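Side-chain contacts in dachshund homolog 1 (Homo sapiens, PDB 1L8R), which regulates organogenesis as a DNA-binding transcription factor, its DACHbox-N domain, the part in this chain, containing a motif similar to the forkhead/winged helix: residues N5-V10 / K16-T21; H40-L45 / Y49-R54. All coordinates share one frame; numbering follows the deposited sequence.

Interaction 1: N5-V10 / K16-T21; sequences NECKMV and KVASFT
C7 and F20 form the tightly packed end of this contact. The C7 sulfur sits over one face of the F20 ring, SG being 4.3 Å from its centroid and 27° off the normal, a Cys sulfur-aromatic contact. SG is anti to the backbone N (chi1 -167°), which swings it over that face and to 3.8 Å from A18 CB, while C7 CB meets F20 CE1 at 3.4 Å. The backbone oxygen of N5 approaches the same ring at its edge, 3.4 Å from CE1. L73 and L70 of helix 64-73 touch C7 and A18, respectively. Selenomethionine M9, though exposed, curls its CE to 3.8 Å from CB of buried A18.

V10 and V17 are an antiparallel hydrogen-bonded pair: each N donates to the other's O at 2.9 Å, both bonds being nearly straight. Their side chains meet at 3.7 Å between the two CG2 atoms.

The solvent side is looser. In the K8-S19 pair the return bond from S19 N to K8 O is weak, bent to 125°. Exposed K8 keeps its side chain at least 4.5 Å from 16-21, with a long, weak ion pair to E26. Beyond this pair a water bridges E6 O to T21 N. The geometry is that of a two-stranded antiparallel beta hairpin, with 8-12 as one of the two edge strands of the sheet.

Interaction 2: H40-L45 / Y49-R54; sequences HLVGGL and YTKLKR
L45 lays its branched end obliquely against the phenol end of the Y49 side chain, one helical turn further on. The CD2 methyl of L45 lies 3.8 Å from Y49 OH, and L45 CG is 4.1 Å from Y49 CE2, distances of ordinary van der Waals packing. L45 CG lies anti to the backbone N (chi1 -165°), a setting that turns the leucine's branched end back toward the tyrosine ring.

The backbone links the same two residues. Y49 N donates to L45 O at 3.0 Å with a nearly straight N-H...O angle of 164°, although the donor is tilted 26° from the carbonyl plane. That carbonyl oxygen also lies over one face of the Y49 ring, 3.5 Å above its plane and offset toward the rim, so it is met by both the amide and the aromatic group. The ring has a further partner in K84, with which it makes a cation-pi contact, and it also touches L30. Replacing the Y49 ring by the methyl of an alanine is likely to leave L45 CD2 and CG without their aromatic neighbour and K84 without its cation-pi partner, while the backbone bond could persist.

The second touch is slight: V42 CG2 reaches K51 CE at 4.3 Å. K51 also packs on D97 and C98 of helix 88-99. With G44 at the N-cap position, the i to i+4 bond from Y49 back to L45 is characteristic of the first turn of an alpha-helix, here helix 45-54 of the DACHbox-N domain.

How the interactions relate
Interactions 1 and 2 follow one another along the chain and lie on opposite sides of its centre. Their centres are 22 Å apart and their nearest atoms about 13 Å, so they do not touch directly. Helix 30-37 relates them: V17 of interaction 1 touches Q32 and L36, and A18 N is hydrogen-bonded to the side chain of Q32, whereas V42 and L45 of interaction 2 touch F34 and Y49 touches L30. One contact joins two strands at the edge of the sheet; the other starts a helix at the surface. Both belong to the DACHbox-N domain, which contains the winged-helix-like DNA-binding motif.

Interaction 1: N5-V10 / K16-T21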
ATOM      1  N   ASN A   5       5.538  -4.255 -13.398  1.00 14.16           N
ATOM      2  CA  ASN A   5       6.135  -2.950 -13.155  1.00 14.55           C
ATOM      3  C   ASN A   5       5.351  -1.804 -13.776  1.00 13.83           C
ATOM      4  O   ASN A   5       5.795  -0.655 -13.757  1.00 14.94           O
ATOM      5  CB  ASN A   5       7.580  -2.934 -13.641  1.00 16.08           C
ATOM      6  CG  ASN A   5       8.458  -3.828 -12.803  1.00 18.39           C
ATOM      7  OD1 ASN A   5       8.411  -3.767 -11.571  1.00 18.04           O
ATOM      8  ND2 ASN A   5       9.253  -4.671 -13.452  1.00 20.35           N
ATOM      9  N   GLU A   6       4.189  -2.124 -14.333  1.00 13.97           N
ATOM     10  CA  GLU A   6       3.332  -1.114 -14.937  1.00 14.22           C
ATOM     11  C   GLU A   6       2.367  -0.603 -13.875  1.00 13.53           C
ATOM     12  O   GLU A   6       1.590  -1.364 -13.309  1.00 13.65           O
ATOM     13  CB  GLU A   6       2.553  -1.706 -16.113  1.00 16.71           C
ATOM     14  CG  GLU A   6       3.414  -1.991 -17.328  1.00 21.69           C
ATOM     15  CD  GLU A   6       4.082  -0.734 -17.856  1.00 23.43           C
ATOM     16  OE1 GLU A   6       3.365   0.254 -18.108  1.00 26.57           O
ATOM     17  OE2 GLU A   6       5.320  -0.735 -18.019  1.00 27.82           O
ATOM     18  N   CYS A   7       2.434   0.691 -13.602  1.00 12.41           N
ATOM     19  CA  CYS A   7       1.579   1.297 -12.591  1.00 13.75           C
ATOM     20  C   CYS A   7       0.276   1.810 -13.188  1.00 14.19           C
ATOM     21  O   CYS A   7       0.177   2.061 -14.392  1.00 13.39           O
ATOM     22  CB  CYS A   7       2.319   2.466 -11.933  1.00 13.51           C
ATOM     23  SG  CYS A   7       1.571   3.095 -10.416  1.00 18.82           S
ATOM     24  N   LYS A   8      -0.729   1.944 -12.333  1.00 14.87           N
ATOM     25  CA  LYS A   8      -2.013   2.490 -12.745  1.00 17.25           C
ATOM     26  C   LYS A   8      -2.739   2.966 -11.500  1.00 17.41           C
ATOM     27  O   LYS A   8      -2.547   2.427 -10.402  1.00 15.39           O
ATOM     28  CB  LYS A   8      -2.854   1.457 -13.510  1.00 19.19           C
ATOM     29  CG  LYS A   8      -3.499   0.374 -12.677  1.00 22.81           C
ATOM     30  CD  LYS A   8      -4.429  -0.470 -13.550  1.00 27.42           C
ATOM     31  CE  LYS A   8      -5.137  -1.545 -12.746  1.00 30.09           C
ATOM     32  NZ  LYS A   8      -6.030  -2.370 -13.609  1.00 33.92           N
HETATM   33  N   MSE A   9      -3.549   4.004 -11.660  1.00 17.74           N
HETATM   34  CA  MSE A   9      -4.296   4.543 -10.535  1.00 20.79           C
HETATM   35  C   MSE A   9      -5.624   3.801 -10.463  1.00 19.64           C
HETATM   36  O   MSE A   9      -6.270   3.561 -11.490  1.00 19.66           O
HETATM   37  CB  MSE A   9      -4.535   6.047 -10.717  1.00 23.11           C
HETATM   38  CG  MSE A   9      -3.276   6.882 -10.979  1.00 26.02           C
HETATM   39 SE   MSE A   9      -1.911   6.743  -9.610  1.00 33.48          SE
HETATM   40  CE  MSE A   9      -0.754   5.496 -10.515  1.00 33.67           C
ATOM     41  N   VAL A  10      -6.015   3.423  -9.253  1.00 17.50           N
ATOM     42  CA  VAL A  10      -7.254   2.690  -9.035  1.00 19.64           C
ATOM     43  C   VAL A  10      -8.006   3.328  -7.880  1.00 19.61           C
ATOM     44  O   VAL A  10      -7.432   4.083  -7.100  1.00 18.11           O
ATOM     45  CB  VAL A  10      -6.978   1.207  -8.705  1.00 19.92           C
ATOM     46  CG1 VAL A  10      -6.237   0.552  -9.861  1.00 21.64           C
ATOM     47  CG2 VAL A  10      -6.173   1.096  -7.419  1.00 19.26           C
ATOM     48  N   LYS A  16      -7.997   7.952  -5.275  1.00 23.02           N
ATOM     49  CA  LYS A  16      -7.149   7.359  -6.297  1.00 22.22           C
ATOM     50  C   LYS A  16      -5.821   6.983  -5.650  1.00 19.73           C
ATOM     51  O   LYS A  16      -5.220   7.790  -4.940  1.00 20.20           O
ATOM     52  CB  LYS A  16      -6.911   8.359  -7.431  1.00 24.93           C
ATOM     53  CG  LYS A  16      -8.072   8.479  -8.408  1.00 31.19           C
ATOM     54  CD  LYS A  16      -8.118   7.282  -9.344  1.00 33.44           C
ATOM     55  CE  LYS A  16      -9.339   7.318 -10.254  1.00 36.49           C
ATOM     56  NZ  LYS A  16     -10.602   7.109  -9.495  1.00 38.73           N
ATOM     57  N   VAL A  17      -5.376   5.754  -5.884  1.00 16.69           N
ATOM     58  CA  VAL A  17      -4.109   5.284  -5.338  1.00 15.63           C
ATOM     59  C   VAL A  17      -3.340   4.510  -6.403  1.00 15.39           C
ATOM     60  O   VAL A  17      -3.926   3.963  -7.344  1.00 13.76           O
ATOM     61  CB  VAL A  17      -4.317   4.371  -4.105  1.00 14.63           C
ATOM     62  CG1 VAL A  17      -5.028   5.148  -2.993  1.00 15.80           C
ATOM     63  CG2 VAL A  17      -5.108   3.131  -4.490  1.00 14.26           C
ATOM     64  N   ALA A  18      -2.022   4.475  -6.247  1.00 12.95           N
ATOM     65  CA  ALA A  18      -1.158   3.774  -7.182  1.00 14.17           C
ATOM     66  C   ALA A  18      -1.233   2.273  -6.945  1.00 14.10           C
ATOM     67  O   ALA A  18      -1.369   1.808  -5.810  1.00 13.66           O
ATOM     68  CB  ALA A  18       0.269   4.267  -7.039  1.00 11.77           C
ATOM     69  N   SER A  19      -1.130   1.518  -8.025  1.00 11.00           N
ATOM     70  CA  SER A  19      -1.232   0.073  -7.950  1.00 12.41           C
ATOM     71  C   SER A  19      -0.317  -0.614  -8.953  1.00 10.96           C
ATOM     72  O   SER A  19       0.049  -0.029  -9.972  1.00  9.74           O
ATOM     73  CB  SER A  19      -2.681  -0.345  -8.237  1.00 15.98           C
ATOM     74  OG  SER A  19      -2.787  -1.730  -8.518  1.00 22.45           O
ATOM     75  N   PHE A  20       0.046  -1.854  -8.637  1.00 12.13           N
ATOM     76  CA  PHE A  20       0.842  -2.709  -9.521  1.00 11.43           C
ATOM     77  C   PHE A  20       0.194  -4.077  -9.398  1.00 11.53           C
ATOM     78  O   PHE A  20      -0.262  -4.456  -8.318  1.00 12.44           O
ATOM     79  CB  PHE A  20       2.305  -2.833  -9.073  1.00 10.16           C
ATOM     80  CG  PHE A  20       3.116  -1.597  -9.293  1.00  6.83           C
ATOM     81  CD1 PHE A  20       3.526  -1.221 -10.569  1.00  7.17           C
ATOM     82  CD2 PHE A  20       3.434  -0.775  -8.221  1.00  9.52           C
ATOM     83  CE1 PHE A  20       4.239  -0.041 -10.777  1.00  8.92           C
ATOM     84  CE2 PHE A  20       4.144   0.411  -8.410  1.00  7.02           C
ATOM     85  CZ  PHE A  20       4.550   0.787  -9.687  1.00  8.16           C
ATOM     86  N   THR A  21       0.130  -4.818 -10.499  1.00 10.59           N
ATOM     87  CA  THR A  21      -0.437  -6.153 -10.432  1.00 11.87           C
ATOM     88  C   THR A  21       0.724  -7.141 -10.395  1.00 12.35           C
ATOM     89  O   THR A  21       1.471  -7.280 -11.363  1.00 15.54           O
ATOM     90  CB  THR A  21      -1.341  -6.415 -11.626  1.00 11.37           C
ATOM     91  OG1 THR A  21      -2.465  -5.529 -11.549  1.00 14.68           O
ATOM     92  CG2 THR A  21      -1.837  -7.856 -11.615  1.00 13.94           C
TER
HETATM   93  O   HOH W   1       0.988  -4.118 -13.083  1.00 16.55           O

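Interaction 2: H40-L45 / Y49-R54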
ATOM      1  N   HIS A  40      -4.535   9.311  11.179  1.00 39.09           N
ATOM      2  CA  HIS A  40      -4.786   9.585  12.590  1.00 41.27           C
ATOM      3  C   HIS A  40      -5.429   8.400  13.302  1.00 42.63           C
ATOM      4  O   HIS A  40      -5.133   8.132  14.467  1.00 43.36           O
ATOM      5  CB  HIS A  40      -5.672  10.816  12.727  1.00 41.72           C
ATOM      6  N   LEU A  41      -6.305   7.694  12.594  1.00 44.26           N
ATOM      7  CA  LEU A  41      -7.003   6.544  13.157  1.00 45.45           C
ATOM      8  C   LEU A  41      -6.081   5.565  13.876  1.00 46.00           C
ATOM      9  O   LEU A  41      -6.530   4.794  14.726  1.00 47.17           O
ATOM     10  CB  LEU A  41      -7.777   5.810  12.059  1.00 45.58           C
ATOM     11  CG  LEU A  41      -8.903   6.600  11.387  1.00 46.33           C
ATOM     12  CD1 LEU A  41      -9.582   5.737  10.335  1.00 45.79           C
ATOM     13  CD2 LEU A  41      -9.910   7.053  12.439  1.00 47.28           C
ATOM     14  N   VAL A  42      -4.795   5.593  13.539  1.00 46.14           N
ATOM     15  CA  VAL A  42      -3.830   4.699  14.168  1.00 46.04           C
ATOM     16  C   VAL A  42      -2.501   5.398  14.419  1.00 45.64           C
ATOM     17  O   VAL A  42      -1.822   5.122  15.409  1.00 45.91           O
ATOM     18  CB  VAL A  42      -3.574   3.446  13.296  1.00 45.94           C
ATOM     19  CG1 VAL A  42      -3.078   3.859  11.920  1.00 46.74           C
ATOM     20  CG2 VAL A  42      -2.561   2.540  13.975  1.00 45.96           C
ATOM     21  N   GLY A  43      -2.137   6.302  13.515  1.00 44.98           N
ATOM     22  CA  GLY A  43      -0.887   7.028  13.652  1.00 44.07           C
ATOM     23  C   GLY A  43       0.322   6.120  13.791  1.00 43.63           C
ATOM     24  O   GLY A  43       0.635   5.651  14.888  1.00 44.49           O
ATOM     25  N   GLY A  44       1.006   5.869  12.679  1.00 41.83           N
ATOM     26  CA  GLY A  44       2.181   5.020  12.719  1.00 39.19           C
ATOM     27  C   GLY A  44       2.112   3.821  11.794  1.00 37.20           C
ATOM     28  O   GLY A  44       1.272   2.937  11.971  1.00 35.76           O
ATOM     29  N   LEU A  45       3.001   3.791  10.806  1.00 35.42           N
ATOM     30  CA  LEU A  45       3.053   2.688   9.855  1.00 33.39           C
ATOM     31  C   LEU A  45       3.671   1.495  10.569  1.00 32.70           C
ATOM     32  O   LEU A  45       3.508   0.350  10.151  1.00 31.65           O
ATOM     33  CB  LEU A  45       3.908   3.070   8.644  1.00 31.98           C
ATOM     34  CG  LEU A  45       3.785   2.193   7.395  1.00 30.26           C
ATOM     35  CD1 LEU A  45       2.358   2.257   6.863  1.00 28.82           C
ATOM     36  CD2 LEU A  45       4.759   2.676   6.335  1.00 29.04           C
ATOM     37  N   TYR A  49       2.373  -2.435  10.385  1.00 22.41           N
ATOM     38  CA  TYR A  49       3.152  -3.655  10.188  1.00 22.53           C
ATOM     39  C   TYR A  49       2.881  -4.657  11.310  1.00 22.59           C
ATOM     40  O   TYR A  49       2.791  -5.861  11.072  1.00 20.55           O
ATOM     41  CB  TYR A  49       4.649  -3.329  10.126  1.00 23.23           C
ATOM     42  CG  TYR A  49       5.088  -2.595   8.870  1.00 25.80           C
ATOM     43  CD1 TYR A  49       6.378  -2.072   8.768  1.00 27.82           C
ATOM     44  CD2 TYR A  49       4.230  -2.445   7.778  1.00 27.69           C
ATOM     45  CE1 TYR A  49       6.806  -1.417   7.610  1.00 28.59           C
ATOM     46  CE2 TYR A  49       4.646  -1.791   6.616  1.00 27.29           C
ATOM     47  CZ  TYR A  49       5.936  -1.282   6.540  1.00 28.31           C
ATOM     48  OH  TYR A  49       6.365  -0.647   5.396  1.00 27.70           O
ATOM     49  N   THR A  50       2.753  -4.160  12.538  1.00 22.77           N
ATOM     50  CA  THR A  50       2.475  -5.030  13.676  1.00 23.80           C
ATOM     51  C   THR A  50       1.119  -5.718  13.494  1.00 22.31           C
ATOM     52  O   THR A  50       0.993  -6.932  13.668  1.00 22.60           O
ATOM     53  CB  THR A  50       2.447  -4.234  14.996  1.00 25.59           C
ATOM     54  OG1 THR A  50       3.700  -3.558  15.174  1.00 28.42           O
ATOM     55  CG2 THR A  50       2.206  -5.167  16.173  1.00 27.34           C
ATOM     56  N   LYS A  51       0.107  -4.938  13.138  1.00 21.33           N
ATOM     57  CA  LYS A  51      -1.227  -5.489  12.938  1.00 21.81           C
ATOM     58  C   LYS A  51      -1.258  -6.451  11.755  1.00 21.42           C
ATOM     59  O   LYS A  51      -1.867  -7.518  11.827  1.00 20.09           O
ATOM     60  CB  LYS A  51      -2.235  -4.361  12.716  1.00 21.91           C
ATOM     61  CG  LYS A  51      -2.411  -3.452  13.919  1.00 25.74           C
ATOM     62  CD  LYS A  51      -3.457  -2.385  13.644  1.00 27.93           C
ATOM     63  CE  LYS A  51      -3.688  -1.515  14.867  1.00 29.86           C
ATOM     64  NZ  LYS A  51      -4.151  -2.319  16.031  1.00 30.96           N
ATOM     65  N   LEU A  52      -0.598  -6.068  10.667  1.00 21.19           N
ATOM     66  CA  LEU A  52      -0.546  -6.905   9.472  1.00 21.55           C
ATOM     67  C   LEU A  52       0.030  -8.281   9.819  1.00 22.25           C
ATOM     68  O   LEU A  52      -0.461  -9.303   9.347  1.00 19.90           O
ATOM     69  CB  LEU A  52       0.310  -6.214   8.407  1.00 19.98           C
ATOM     70  CG  LEU A  52      -0.279  -5.889   7.030  1.00 21.17           C
ATOM     71  CD1 LEU A  52      -1.766  -5.537   7.109  1.00 18.82           C
ATOM     72  CD2 LEU A  52       0.508  -4.738   6.436  1.00 19.06           C
ATOM     73  N   LYS A  53       1.067  -8.310  10.649  1.00 24.85           N
ATOM     74  CA  LYS A  53       1.660  -9.582  11.045  1.00 27.98           C
ATOM     75  C   LYS A  53       0.605 -10.445  11.727  1.00 28.54           C
ATOM     76  O   LYS A  53       0.366 -11.587  11.331  1.00 29.79           O
ATOM     77  CB  LYS A  53       2.836  -9.360  11.999  1.00 29.75           C
ATOM     78  CG  LYS A  53       4.028  -8.652  11.373  1.00 33.67           C
ATOM     79  CD  LYS A  53       5.250  -8.723  12.278  1.00 36.05           C
ATOM     80  CE  LYS A  53       5.694 -10.164  12.487  1.00 37.79           C
ATOM     81  NZ  LYS A  53       6.897 -10.265  13.356  1.00 40.61           N
ATOM     82  N   ARG A  54      -0.036  -9.883  12.747  1.00 29.07           N
ATOM     83  CA  ARG A  54      -1.067 -10.591  13.496  1.00 29.39           C
ATOM     84  C   ARG A  54      -2.203 -11.091  12.600  1.00 28.58           C
ATOM     85  O   ARG A  54      -2.737 -12.183  12.816  1.00 27.68           O
ATOM     86  CB  ARG A  54      -1.633  -9.676  14.580  1.00 31.33           C
ATOM     87  CG  ARG A  54      -2.464 -10.388  15.628  1.00 34.84           C
ATOM     88  CD  ARG A  54      -3.162  -9.380  16.517  1.00 36.76           C
ATOM     89  NE  ARG A  54      -4.266  -8.730  15.820  1.00 40.56           N
ATOM     90  CZ  ARG A  54      -4.684  -7.494  16.070  1.00 41.46           C
ATOM     91  NH1 ARG A  54      -4.088  -6.760  17.000  1.00 43.78           N
ATOM     92  NH2 ARG A  54      -5.707  -6.994  15.393  1.00 42.62           N
TER